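Local coordinates for protein thymidylate synthase ThyX (Streptomyces cacaoi subsp. asoensis, PDB 4P5A) that methylates UMP and dUMP as a tetrameric flavoenzyme, probably using methylenetetrahydrofolate as the methyl donor and NADPH as the reductant, at residues Arg9-Val14 / Ser172-Leu177; Asn68-Leu73 / Thr218-Leu223; Ala104-Pro109 / Val147-Tyr152; Ala111-Arg116 / His204-Ile209. One frame throughout, in Å; residues are numbered along the deposited sequence.

Interaction 1. Residues Arg9-Val14 / Ser172-Leu177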
loop_
_atom_site.group_PDB
_atom_site.type_symbol
_atom_site.label_atom_id
_atom_site.label_comp_id
_atom_site.label_asym_id
_atom_site.label_seq_id
_atom_site.Cartn_x
_atom_site.Cartn_y
_atom_site.Cartn_z
ATOM N N ARG B 9 -29.268 18.679 -7.292
ATOM C CA ARG B 9 -29.618 17.244 -7.260
ATOM C C ARG B 9 -29.342 16.723 -5.869
ATOM O O ARG B 9 -28.556 17.317 -5.139
ATOM C CB ARG B 9 -28.782 16.453 -8.272
ATOM C CG ARG B 9 -28.783 16.960 -9.695
ATOM C CD ARG B 9 -28.022 16.025 -10.660
ATOM N NE ARG B 9 -28.655 14.697 -10.787
ATOM C CZ ARG B 9 -29.377 14.281 -11.830
ATOM N NH1 ARG B 9 -29.573 15.063 -12.885
ATOM N NH2 ARG B 9 -29.893 13.057 -11.820
ATOM N N SER B 10 -29.987 15.607 -5.492
ATOM C CA SER B 10 -29.731 14.997 -4.216
ATOM C C SER B 10 -29.277 13.567 -4.358
ATOM O O SER B 10 -29.246 12.863 -3.352
ATOM C CB SER B 10 -30.994 14.987 -3.376
ATOM O OG SER B 10 -31.358 16.317 -2.981
ATOM N N ASP B 11 -29.060 13.095 -5.578
ATOM C CA ASP B 11 -28.839 11.653 -5.723
ATOM C C ASP B 11 -27.310 11.412 -5.752
ATOM O O ASP B 11 -26.531 12.295 -6.113
ATOM C CB ASP B 11 -29.450 11.083 -7.003
ATOM C CG ASP B 11 -28.993 11.815 -8.272
ATOM O OD1 ASP B 11 -28.518 12.978 -8.205
ATOM O OD2 ASP B 11 -29.100 11.223 -9.371
ATOM N N ILE B 12 -26.957 10.225 -5.331
ATOM C CA ILE B 12 -25.555 9.828 -5.357
ATOM C C ILE B 12 -25.608 8.504 -6.049
ATOM O O ILE B 12 -26.393 7.642 -5.623
ATOM C CB ILE B 12 -25.148 9.521 -3.948
ATOM C CG1 ILE B 12 -25.270 10.719 -3.024
ATOM C CG2 ILE B 12 -23.674 9.156 -3.978
ATOM C CD1 ILE B 12 -24.302 11.685 -3.214
ATOM N N THR B 13 -24.915 8.360 -7.151
ATOM C CA THR B 13 -25.106 7.142 -7.941
ATOM C C THR B 13 -23.845 6.305 -8.027
ATOM O O THR B 13 -22.729 6.815 -8.003
ATOM C CB THR B 13 -25.572 7.416 -9.314
ATOM O OG1 THR B 13 -24.550 8.005 -10.031
ATOM C CG2 THR B 13 -26.809 8.367 -9.338
ATOM N N VAL B 14 -24.053 5.016 -8.055
ATOM C CA VAL B 14 -22.972 3.997 -8.097
ATOM C C VAL B 14 -23.465 2.970 -9.118
ATOM O O VAL B 14 -24.639 2.465 -9.047
ATOM C CB VAL B 14 -22.813 3.303 -6.746
ATOM C CG1 VAL B 14 -21.937 2.097 -6.880
ATOM C CG2 VAL B 14 -22.229 4.269 -5.675
ATOM N N SER B 172 -19.745 20.982 -2.918
ATOM C CA SER B 172 -20.922 20.254 -3.306
ATOM C C SER B 172 -21.036 19.963 -4.791
ATOM O O SER B 172 -21.977 19.307 -5.233
ATOM C CB SER B 172 -22.158 21.073 -2.875
ATOM O OG SER B 172 -22.098 22.311 -3.642
ATOM N N THR B 173 -20.101 20.509 -5.579
ATOM C CA THR B 173 -20.083 20.304 -7.012
ATOM C C THR B 173 -19.955 18.772 -7.310
ATOM O O THR B 173 -19.141 18.131 -6.686
ATOM C CB THR B 173 -18.801 20.981 -7.613
ATOM O OG1 THR B 173 -18.889 22.395 -7.326
ATOM C CG2 THR B 173 -18.827 20.834 -9.146
ATOM N N TYR B 174 -20.747 18.241 -8.226
ATOM C CA TYR B 174 -20.663 16.794 -8.541
ATOM C C TYR B 174 -19.383 16.501 -9.329
ATOM O O TYR B 174 -18.962 17.333 -10.206
ATOM C CB TYR B 174 -21.860 16.375 -9.381
ATOM C CG TYR B 174 -23.017 15.956 -8.524
ATOM C CD1 TYR B 174 -23.150 14.661 -8.068
ATOM C CD2 TYR B 174 -24.000 16.906 -8.146
ATOM C CE1 TYR B 174 -24.266 14.290 -7.260
ATOM C CE2 TYR B 174 -25.111 16.547 -7.410
ATOM C CZ TYR B 174 -25.246 15.225 -6.991
ATOM O OH TYR B 174 -26.329 14.802 -6.276
ATOM N N SER B 175 -18.780 15.344 -8.998
ATOM C CA SER B 175 -17.709 14.816 -9.771
ATOM C C SER B 175 -18.050 13.345 -10.108
ATOM O O SER B 175 -19.071 12.824 -9.666
ATOM C CB SER B 175 -16.412 14.978 -8.923
ATOM O OG SER B 175 -15.270 14.773 -9.805
ATOM N N VAL B 176 -17.246 12.733 -10.978
ATOM C CA VAL B 176 -17.519 11.417 -11.445
ATOM C C VAL B 176 -16.184 10.708 -11.504
ATOM O O VAL B 176 -15.192 11.349 -11.894
ATOM C CB VAL B 176 -18.233 11.407 -12.809
ATOM C CG1 VAL B 176 -17.447 12.024 -13.911
ATOM C CG2 VAL B 176 -18.654 10.032 -13.181
ATOM N N LEU B 177 -16.133 9.444 -11.118
ATOM C CA LEU B 177 -14.826 8.738 -11.137
ATOM C C LEU B 177 -15.100 7.227 -11.251
ATOM O O LEU B 177 -16.217 6.750 -10.978
ATOM C CB LEU B 177 -14.045 9.011 -9.789
ATOM C CG LEU B 177 -14.703 8.475 -8.522
ATOM C CD1 LEU B 177 -13.553 8.232 -7.439
ATOM C CD2 LEU B 177 -15.684 9.404 -7.802
#
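Tyr-174 reaches across to Asp-11 and closes on its backbone carbonyl rather than on its carboxylate, an example of an aromatic hydroxyl tying down a loop. The bond from Tyr-174 OH to Asp-11 O is short, at 2.5 Å, and the hydroxyl approaches 16° out of the carbonyl plane. Asp-11 O lies at the edge of the ring, near its plane, and also comes within 3.2 Å of Tyr-174 CE1. On the CE2 side of the ring, Arg-9 CB approaches obliquely, 3.8 Å from Tyr-174 CE2. With CG of Tyr-174 anti to its carbonyl carbon (chi1 -89°), the phenol leaves strand 174-181 and ends against the bend that joins strand 7-9 to strand 13-20. Strands 13-20 and 174-181 belong to one antiparallel sheet, with strand 69-77 between them, and the ring also packs on Ala-105 and Tyr-107. The carboxylate of Asp-11 is taken up instead by Arg-9, whose guanidinium, in one of the two conformers modelled for Arg-9, grips it side-on. Arg-9 NE lies 3.1 Å from Asp-11 OD1, and Arg-9 NH2 lies 3.2 Å from Asp-11 OD2. Arg-9 NH1 forms a further salt bridge with Glu-7.

Interaction 2. Residues Asn68-Leu73 / Thr218-Leu223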
loop_
_atom_site.group_PDB
_atom_site.type_symbol
_atom_site.label_atom_id
_atom_site.label_comp_id
_atom_site.label_asym_id
_atom_site.label_seq_id
_atom_site.Cartn_x
_atom_site.Cartn_y
_atom_site.Cartn_z
ATOM N N ASN B 68 -9.585 -10.789 -6.737
ATOM C CA ASN B 68 -10.747 -10.458 -7.530
ATOM C C ASN B 68 -10.756 -9.002 -7.799
ATOM O O ASN B 68 -9.902 -8.304 -7.217
ATOM C CB ASN B 68 -12.066 -10.865 -6.809
ATOM C CG ASN B 68 -12.098 -10.423 -5.341
ATOM O OD1 ASN B 68 -12.016 -11.245 -4.340
ATOM N ND2 ASN B 68 -12.195 -9.215 -5.191
ATOM N N SER B 69 -11.733 -8.497 -8.523
ATOM C CA SER B 69 -11.769 -7.050 -8.762
ATOM C C SER B 69 -13.199 -6.599 -9.033
ATOM O O SER B 69 -14.000 -7.376 -9.644
ATOM C CB SER B 69 -10.893 -6.752 -9.950
ATOM O OG SER B 69 -10.886 -5.382 -10.235
ATOM N N MET B 70 -13.497 -5.389 -8.631
ATOM C CA MET B 70 -14.787 -4.793 -8.986
ATOM C C MET B 70 -14.540 -3.358 -9.380
ATOM O O MET B 70 -13.780 -2.675 -8.659
ATOM C CB MET B 70 -15.703 -4.786 -7.750
ATOM C CG MET B 70 -16.322 -6.228 -7.510
ATOM S SD MET B 70 -17.031 -6.253 -5.800
ATOM C CE MET B 70 -15.521 -6.453 -4.691
ATOM N N THR B 71 -15.193 -2.876 -10.418
ATOM C CA THR B 71 -14.938 -1.423 -10.764
ATOM C C THR B 71 -16.274 -0.723 -10.748
ATOM O O THR B 71 -17.219 -1.174 -11.406
ATOM C CB THR B 71 -14.376 -1.311 -12.168
ATOM O OG1 THR B 71 -13.028 -1.929 -12.231
ATOM C CG2 THR B 71 -14.297 0.158 -12.695
ATOM N N PHE B 72 -16.350 0.376 -10.034
ATOM C CA PHE B 72 -17.593 1.153 -9.912
ATOM C C PHE B 72 -17.453 2.494 -10.603
ATOM O O PHE B 72 -16.408 3.158 -10.473
ATOM C CB PHE B 72 -17.900 1.438 -8.440
ATOM C CG PHE B 72 -18.207 0.194 -7.655
ATOM C CD1 PHE B 72 -19.481 -0.410 -7.800
ATOM C CD2 PHE B 72 -17.243 -0.380 -6.848
ATOM C CE1 PHE B 72 -19.813 -1.567 -7.053
ATOM C CE2 PHE B 72 -17.552 -1.547 -6.111
ATOM C CZ PHE B 72 -18.822 -2.130 -6.242
ATOM N N LEU B 73 -18.539 2.960 -11.180
ATOM C CA LEU B 73 -18.653 4.354 -11.622
ATOM C C LEU B 73 -19.463 5.064 -10.566
ATOM O O LEU B 73 -20.640 4.690 -10.269
ATOM C CB LEU B 73 -19.464 4.435 -12.974
ATOM C CG LEU B 73 -19.741 5.860 -13.586
ATOM C CD1 LEU B 73 -18.448 6.621 -13.874
ATOM C CD2 LEU B 73 -20.451 5.584 -14.978
ATOM N N THR B 218 -24.710 -3.545 -2.024
ATOM C CA THR B 218 -25.837 -4.224 -2.709
ATOM C C THR B 218 -25.356 -4.883 -4.010
ATOM O O THR B 218 -25.681 -6.086 -4.275
ATOM C CB THR B 218 -26.924 -3.184 -3.031
ATOM O OG1 THR B 218 -27.510 -2.740 -1.796
ATOM C CG2 THR B 218 -28.034 -3.886 -3.973
ATOM N N ALA B 219 -24.514 -4.189 -4.760
ATOM C CA ALA B 219 -23.931 -4.803 -5.970
ATOM C C ALA B 219 -23.024 -5.983 -5.630
ATOM O O ALA B 219 -23.065 -7.048 -6.215
ATOM C CB ALA B 219 -23.164 -3.763 -6.850
ATOM N N TRP B 220 -22.125 -5.796 -4.673
ATOM C CA TRP B 220 -21.169 -6.826 -4.311
ATOM C C TRP B 220 -21.911 -8.090 -3.771
ATOM O O TRP B 220 -21.502 -9.213 -4.011
ATOM C CB TRP B 220 -20.266 -6.276 -3.213
ATOM C CG TRP B 220 -19.340 -7.285 -2.536
ATOM C CD1 TRP B 220 -18.454 -8.151 -3.130
ATOM C CD2 TRP B 220 -19.267 -7.532 -1.132
ATOM N NE1 TRP B 220 -17.776 -8.844 -2.150
ATOM C CE2 TRP B 220 -18.249 -8.505 -0.924
ATOM C CE3 TRP B 220 -19.902 -6.965 0.003
ATOM C CZ2 TRP B 220 -17.935 -8.990 0.350
ATOM C CZ3 TRP B 220 -19.565 -7.408 1.216
ATOM C CH2 TRP B 220 -18.586 -8.413 1.405
ATOM N N ALA B 221 -23.041 -7.888 -3.099
ATOM C CA ALA B 221 -23.763 -9.068 -2.470
ATOM C C ALA B 221 -24.287 -9.990 -3.547
ATOM O O ALA B 221 -24.385 -11.223 -3.322
ATOM C CB ALA B 221 -24.889 -8.551 -1.614
ATOM N N LYS B 222 -24.531 -9.435 -4.732
ATOM C CA LYS B 222 -24.929 -10.285 -5.885
ATOM C C LYS B 222 -23.787 -11.016 -6.462
ATOM O O LYS B 222 -23.983 -12.150 -6.946
ATOM C CB LYS B 222 -25.610 -9.412 -6.993
ATOM C CG LYS B 222 -26.856 -8.884 -6.571
ATOM C CD LYS B 222 -27.298 -7.732 -7.579
ATOM C CE LYS B 222 -28.394 -6.901 -6.872
ATOM N NZ LYS B 222 -28.894 -5.651 -7.618
ATOM N N LEU B 223 -22.568 -10.437 -6.441
ATOM C CA LEU B 223 -21.448 -11.164 -7.007
ATOM C C LEU B 223 -20.859 -12.194 -6.041
ATOM O O LEU B 223 -20.334 -13.225 -6.479
ATOM C CB LEU B 223 -20.284 -10.152 -7.277
ATOM C CG LEU B 223 -20.726 -9.027 -8.190
ATOM C CD1 LEU B 223 -19.461 -8.026 -8.320
ATOM C CD2 LEU B 223 -20.897 -9.605 -9.549
#
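This is apolar helix-on-sheet packing in the buried interior, in which Met-70 and Phe-72 of strand 69-77 meet Ala-219, Trp-220 and Leu-223 at the end of helix 207-223. Met-70 carries most of it. Its sulfur makes a Met-aromatic contact, with Met-70 SD 3.6 Å from Trp-220 CD1 and set obliquely to the five-membered ring. A bend at the last torsion (chi3 -78°) turns the methyl back along the indole, and Met-70 CE ends 3.7 Å from that same CD1. On another part of the thioether, Met-70 CG touches Leu-223 CD1 at 3.7 Å, the two side chains passing alongside each other, pointed opposite ways. The axes of residues 69-73 and 218-223 come within 10.9 Å, their directions 149° apart, so the helix lies roughly antiparallel over an inner strand of the four-stranded antiparallel sheet. Two residues further along the strand the packing thins: Phe-72 offers a ring edge, its CE1 4.0 Å from Ala-219 CB. Helix 183-193 fills in beside the pair, since Leu-186 touches both Met-70 and Trp-220, and the indole also meets the ring of His-228 with planes about 80° apart.

Interaction 3. Residues Ala104-Pro109 / Val147-Tyr152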
loop_
_atom_site.group_PDB
_atom_site.type_symbol
_atom_site.label_atom_id
_atom_site.label_comp_id
_atom_site.label_asym_id
_atom_site.label_seq_id
_atom_site.Cartn_x
_atom_site.Cartn_y
_atom_site.Cartn_z
ATOM N N ALA B 104 -22.887 22.232 -14.310
ATOM C CA ALA B 104 -23.503 23.023 -13.269
ATOM C C ALA B 104 -24.407 22.159 -12.407
ATOM O O ALA B 104 -25.543 22.487 -12.196
ATOM C CB ALA B 104 -24.310 24.214 -13.884
ATOM N N ALA B 105 -23.880 21.056 -11.868
ATOM C CA ALA B 105 -24.710 20.186 -11.022
ATOM C C ALA B 105 -24.134 20.212 -9.664
ATOM O O ALA B 105 -22.879 20.024 -9.500
ATOM C CB ALA B 105 -24.780 18.798 -11.549
ATOM N N PHE B 106 -24.990 20.424 -8.663
ATOM C CA PHE B 106 -24.531 20.703 -7.270
ATOM C C PHE B 106 -25.415 19.901 -6.352
ATOM O O PHE B 106 -26.648 19.770 -6.582
ATOM C CB PHE B 106 -24.612 22.225 -6.881
ATOM C CG PHE B 106 -23.832 23.073 -7.758
ATOM C CD1 PHE B 106 -24.416 23.670 -8.845
ATOM C CD2 PHE B 106 -22.433 23.164 -7.580
ATOM C CE1 PHE B 106 -23.690 24.397 -9.750
ATOM C CE2 PHE B 106 -21.639 23.929 -8.512
ATOM C CZ PHE B 106 -22.287 24.565 -9.568
ATOM N N TYR B 107 -24.831 19.335 -5.285
ATOM C CA TYR B 107 -25.593 18.522 -4.381
ATOM C C TYR B 107 -26.300 19.348 -3.257
ATOM O O TYR B 107 -25.698 20.231 -2.621
ATOM C CB TYR B 107 -24.633 17.478 -3.663
ATOM C CG TYR B 107 -25.298 16.650 -2.582
ATOM C CD1 TYR B 107 -25.166 17.007 -1.214
ATOM C CD2 TYR B 107 -26.089 15.524 -2.908
ATOM C CE1 TYR B 107 -25.798 16.281 -0.224
ATOM C CE2 TYR B 107 -26.728 14.770 -1.906
ATOM C CZ TYR B 107 -26.594 15.152 -0.598
ATOM O OH TYR B 107 -27.194 14.428 0.427
ATOM N N VAL B 108 -27.550 18.965 -2.982
ATOM C CA VAL B 108 -28.225 19.471 -1.760
ATOM C C VAL B 108 -28.908 18.266 -1.160
ATOM O O VAL B 108 -29.401 17.412 -1.884
ATOM C CB VAL B 108 -29.318 20.641 -2.131
ATOM C CG1 VAL B 108 -28.642 21.879 -2.664
ATOM C CG2 VAL B 108 -30.329 20.099 -3.088
ATOM N N PRO B 109 -28.985 18.197 0.158
ATOM C CA PRO B 109 -29.600 17.017 0.779
ATOM C C PRO B 109 -31.089 16.926 0.459
ATOM O O PRO B 109 -31.726 17.972 0.310
ATOM C CB PRO B 109 -29.345 17.216 2.261
ATOM C CG PRO B 109 -28.808 18.692 2.451
ATOM C CD PRO B 109 -28.468 19.221 1.088
ATOM N N VAL B 147 -24.186 32.148 -7.324
ATOM C CA VAL B 147 -23.135 33.134 -7.430
ATOM C C VAL B 147 -21.801 32.463 -7.787
ATOM O O VAL B 147 -21.111 32.936 -8.670
ATOM C CB VAL B 147 -22.963 33.842 -6.095
ATOM C CG1 VAL B 147 -21.653 34.682 -5.974
ATOM C CG2 VAL B 147 -24.203 34.751 -5.892
ATOM N N ALA B 148 -21.536 31.291 -7.194
ATOM C CA ALA B 148 -20.301 30.570 -7.578
ATOM C C ALA B 148 -20.275 30.274 -9.065
ATOM O O ALA B 148 -19.249 30.501 -9.757
ATOM C CB ALA B 148 -20.204 29.254 -6.728
ATOM N N PHE B 149 -21.370 29.737 -9.575
ATOM C CA PHE B 149 -21.334 29.298 -10.942
ATOM C C PHE B 149 -21.308 30.517 -11.862
ATOM O O PHE B 149 -20.668 30.477 -12.949
ATOM C CB PHE B 149 -22.447 28.336 -11.237
ATOM C CG PHE B 149 -22.241 27.635 -12.513
ATOM C CD1 PHE B 149 -22.906 28.026 -13.629
ATOM C CD2 PHE B 149 -21.226 26.646 -12.617
ATOM C CE1 PHE B 149 -22.644 27.389 -14.873
ATOM C CE2 PHE B 149 -20.980 25.971 -13.832
ATOM C CZ PHE B 149 -21.669 26.383 -14.971
ATOM N N GLU B 150 -21.997 31.587 -11.466
ATOM C CA GLU B 150 -22.007 32.780 -12.347
ATOM C C GLU B 150 -20.571 33.359 -12.445
ATOM O O GLU B 150 -20.102 33.780 -13.551
ATOM C CB GLU B 150 -23.026 33.789 -11.776
ATOM C CG GLU B 150 -22.851 35.214 -12.284
ATOM C CD GLU B 150 -23.709 36.184 -11.450
ATOM O OE1 GLU B 150 -24.723 35.722 -10.854
ATOM O OE2 GLU B 150 -23.325 37.378 -11.360
ATOM N N GLU B 151 -19.851 33.331 -11.313
ATOM C CA GLU B 151 -18.480 33.807 -11.302
ATOM C C GLU B 151 -17.525 32.852 -12.026
ATOM O O GLU B 151 -16.589 33.316 -12.673
ATOM C CB GLU B 151 -17.944 34.108 -9.879
ATOM C CG GLU B 151 -18.701 35.223 -9.090
ATOM C CD GLU B 151 -18.717 36.583 -9.859
ATOM O OE1 GLU B 151 -17.808 36.877 -10.677
ATOM O OE2 GLU B 151 -19.753 37.281 -9.684
ATOM N N TYR B 152 -17.751 31.537 -11.901
ATOM C CA TYR B 152 -16.941 30.567 -12.644
ATOM C C TYR B 152 -17.100 30.857 -14.134
ATOM O O TYR B 152 -16.109 30.959 -14.863
ATOM C CB TYR B 152 -17.454 29.164 -12.328
ATOM C CG TYR B 152 -16.835 28.055 -13.094
ATOM C CD1 TYR B 152 -17.592 27.214 -13.931
ATOM C CD2 TYR B 152 -15.458 27.778 -12.926
ATOM C CE1 TYR B 152 -17.009 26.130 -14.625
ATOM C CE2 TYR B 152 -14.856 26.670 -13.627
ATOM C CZ TYR B 152 -15.653 25.865 -14.446
ATOM O OH TYR B 152 -15.098 24.829 -15.148
#
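Ala-104 sets its methyl on the face of the Phe-149 ring, and this small CH-pi contact is the tight part of the join. Ala-104 CB stands 3.7 Å from the ring centroid, only 15° off the normal, and its nearest ring atom is Phe-149 CZ at 3.6 Å. The displacement is slight and toward the rim, so the methyl lies within 4.1 Å of several ring carbons at once. The ring is presented this way because CG of Phe-149 stands anti to the backbone N (chi1 -166°), directing the phenyl off the helix toward the 104-109 segment. Phe-106 makes the slacker contact: its far carbon CZ comes 3.8 Å from Phe-149 CD2, which lies near the plane of the Phe-106 ring, and 4.1 Å from Phe-149 CB. The two side chains cross at about a right angle. In the fold, this is where the short strand 105-107, paired in parallel with strand 7-9, leans on the long helix 131-157. The Phe-106 ring is backed in turn by Tyr-145, one turn earlier on that helix, and by Ile-6, Pro-170 and Thr-173. Away from this join the helix has other neighbours. Glu-150 is exposed, with a salt bridge to Arg-154, whereas Val-147 packs on Val-147 of the third subunit and Glu-151 bonds Ser-140 of that subunit. Ala-104 itself is only partly buried, in contrast to both phenylalanines.

Interaction 4. Residues Ala111-Arg116 / His204-Ile209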
loop_
_atom_site.group_PDB
_atom_site.type_symbol
_atom_site.label_atom_id
_atom_site.label_comp_id
_atom_site.label_asym_id
_atom_site.label_seq_id
_atom_site.Cartn_x
_atom_site.Cartn_y
_atom_site.Cartn_z
ATOM N N ALA B 111 -35.210 15.711 1.416
ATOM C CA ALA B 111 -36.013 16.038 2.596
ATOM C C ALA B 111 -35.872 15.028 3.730
ATOM O O ALA B 111 -36.251 15.346 4.836
ATOM C CB ALA B 111 -37.515 16.297 2.206
ATOM N N THR B 112 -35.308 13.845 3.490
ATOM C CA THR B 112 -35.170 12.822 4.537
ATOM C C THR B 112 -33.856 12.964 5.334
ATOM O O THR B 112 -33.738 12.482 6.445
ATOM C CB THR B 112 -35.258 11.357 3.968
ATOM O OG1 THR B 112 -34.079 11.075 3.232
ATOM C CG2 THR B 112 -36.403 11.217 3.043
ATOM N N ARG B 113 -32.869 13.630 4.763
ATOM C CA ARG B 113 -31.571 13.823 5.459
ATOM C C ARG B 113 -31.718 14.461 6.860
ATOM O O ARG B 113 -32.459 15.464 7.064
ATOM C CB ARG B 113 -30.693 14.714 4.598
ATOM C CG ARG B 113 -29.301 14.045 4.288
ATOM C CD ARG B 113 -28.484 14.417 5.359
ATOM N NE ARG B 113 -27.052 14.293 5.096
ATOM C CZ ARG B 113 -26.201 14.380 6.106
ATOM N NH1 ARG B 113 -26.682 14.548 7.318
ATOM N NH2 ARG B 113 -24.896 14.350 5.935
ATOM N N LEU B 114 -30.962 13.961 7.815
ATOM C CA LEU B 114 -30.993 14.601 9.163
ATOM C C LEU B 114 -30.160 15.846 9.072
ATOM O O LEU B 114 -29.043 15.787 8.546
ATOM C CB LEU B 114 -30.404 13.657 10.196
ATOM C CG LEU B 114 -31.044 12.246 10.155
ATOM C CD1 LEU B 114 -30.273 11.215 10.966
ATOM C CD2 LEU B 114 -32.514 12.258 10.567
ATOM N N LEU B 115 -30.662 16.983 9.547
ATOM C CA LEU B 115 -29.942 18.246 9.355
ATOM C C LEU B 115 -29.373 18.889 10.601
ATOM O O LEU B 115 -28.692 19.903 10.472
ATOM C CB LEU B 115 -30.803 19.273 8.594
ATOM C CG LEU B 115 -31.271 18.894 7.196
ATOM C CD1 LEU B 115 -32.249 19.967 6.618
ATOM C CD2 LEU B 115 -30.011 18.810 6.304
ATOM N N ARG B 116 -29.670 18.320 11.775
ATOM C CA ARG B 116 -29.206 18.881 13.036
ATOM C C ARG B 116 -28.297 17.954 13.751
ATOM O O ARG B 116 -28.298 16.746 13.513
ATOM C CB ARG B 116 -30.371 19.222 13.942
ATOM C CG ARG B 116 -31.085 20.372 13.425
ATOM C CD ARG B 116 -32.184 20.829 14.327
ATOM N NE ARG B 116 -32.646 22.076 13.738
ATOM C CZ ARG B 116 -32.273 23.294 14.128
ATOM N NH1 ARG B 116 -31.463 23.489 15.168
ATOM N NH2 ARG B 116 -32.780 24.342 13.498
ATOM N N HIS B 204 -19.231 6.212 12.309
ATOM C CA HIS B 204 -20.173 7.332 12.141
ATOM C C HIS B 204 -19.790 8.111 10.884
ATOM O O HIS B 204 -19.459 9.297 10.954
ATOM C CB HIS B 204 -20.039 8.257 13.370
ATOM C CG HIS B 204 -20.579 7.627 14.596
ATOM N ND1 HIS B 204 -21.924 7.372 14.745
ATOM C CD2 HIS B 204 -19.958 7.034 15.649
ATOM C CE1 HIS B 204 -22.116 6.692 15.866
ATOM N NE2 HIS B 204 -20.946 6.489 16.438
ATOM N N PRO B 205 -19.827 7.459 9.709
ATOM C CA PRO B 205 -19.514 8.224 8.508
ATOM C C PRO B 205 -20.632 9.207 8.184
ATOM O O PRO B 205 -21.836 9.015 8.564
ATOM C CB PRO B 205 -19.577 7.114 7.415
ATOM C CG PRO B 205 -20.632 6.119 7.928
ATOM C CD PRO B 205 -20.298 6.086 9.436
ATOM N N GLN B 206 -20.294 10.189 7.413
ATOM C CA GLN B 206 -21.267 11.085 6.845
ATOM C C GLN B 206 -22.300 10.363 6.009
ATOM O O GLN B 206 -21.983 9.438 5.261
ATOM C CB GLN B 206 -20.552 12.197 6.038
ATOM C CG GLN B 206 -21.548 13.247 5.460
ATOM C CD GLN B 206 -21.031 14.682 5.344
ATOM O OE1 GLN B 206 -19.950 14.973 5.721
ATOM N NE2 GLN B 206 -21.953 15.651 4.919
ATOM N N ARG B 207 -23.583 10.814 6.072
ATOM C CA ARG B 207 -24.570 10.055 5.332
ATOM C C ARG B 207 -24.281 9.855 3.815
ATOM O O ARG B 207 -24.581 8.791 3.225
ATOM C CB ARG B 207 -25.920 10.817 5.514
ATOM C CG ARG B 207 -27.007 10.100 4.732
ATOM C CD ARG B 207 -27.346 8.691 5.349
ATOM N NE ARG B 207 -28.398 8.124 4.463
ATOM C CZ ARG B 207 -28.399 6.886 3.979
ATOM N NH1 ARG B 207 -27.467 6.029 4.355
ATOM N NH2 ARG B 207 -29.354 6.496 3.123
ATOM N N GLU B 208 -23.675 10.855 3.163
ATOM C CA GLU B 208 -23.502 10.762 1.722
ATOM C C GLU B 208 -22.516 9.664 1.316
ATOM O O GLU B 208 -22.769 8.875 0.355
ATOM C CB GLU B 208 -23.087 12.126 1.126
ATOM C CG GLU B 208 -24.300 13.210 1.057
ATOM C CD GLU B 208 -24.643 13.823 2.427
ATOM O OE1 GLU B 208 -25.806 14.281 2.609
ATOM O OE2 GLU B 208 -23.846 13.743 3.381
ATOM N N ILE B 209 -21.380 9.554 2.016
ATOM C CA ILE B 209 -20.528 8.401 1.713
ATOM C C ILE B 209 -21.145 7.081 2.076
ATOM O O ILE B 209 -20.938 6.067 1.371
ATOM C CB ILE B 209 -19.046 8.578 2.305
ATOM C CG1 ILE B 209 -18.109 7.449 1.792
ATOM C CG2 ILE B 209 -19.122 8.492 3.840
ATOM C CD1 ILE B 209 -17.865 7.607 0.258
#
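Arg-113 and Glu-208 form a two-pronged salt bridge, the guanidinium approaching side-on through its NE edge. Arg-113 NE gives a 2.8 Å bond to Glu-208 OE1 and Arg-113 NH2 another of 2.8 Å to Glu-208 OE2, both nearly straight. The two flat groups lie only 22° from coplanar, and OE2 receives its bond on the syn lone pair. Over one guanidinium face sits Arg-207, whose CB is 3.6 Å from Arg-113 CZ, while its own guanidinium forms salt bridges with Glu-210 and Glu-214. The bend of the Arg-113 chain at chi2 (-88°) brings the group over to the helix, and Arg-113 NH1 bonds the carbonyl Leu-114 O at 2.9 Å, which helps fix its rotation. A second shell holds the carboxylate. Gln-206, at the N-cap position of helix 207-223, donates from NE2 to Glu-208 OE2 at 3.1 Å, coming from above the carboxylate plane, and Tyr-107 OH is hydrogen-bonded to OE1. Outside the chain, Arg-113 NH2 also salt-bridges Glu-163 of the third subunit, and Gln-206 OE1 bonds Arg-166 of the third subunit. The Gln-206 side chain lies about 5 Å from a bound 5-bromo-UMP, and Arg-166 is among the residues lining that nucleotide's pocket, so the network borders a nucleotide site built between subunits, as in the ThyX family.

Interactions 2, 3 and 4 are buried, whereas interaction 1 is a surface contact at the sheet's end. Interactions 1 and 2 reach the same antiparallel sheet and touch through Val-14 against Phe-72 and Val-176 against Leu-73. Interactions 2 and 4 share helix 207-223 but use different ends of it, the centres of the two contacts being about 24 Å apart. Segment 104-109 joins interaction 3 to interaction 1 by a Ser-172 to Tyr-107 backbone bond and to interaction 4 by Pro-109 packing on Leu-115. Interactions 3 and 4 both touch the third subunit. Interaction 1 rests on a hydroxyl-to-carbonyl bond, 2 on hydrocarbon and sulfur, 3 on ring and methyl packing against helix 131-157, and 4 on charge near the nucleotide.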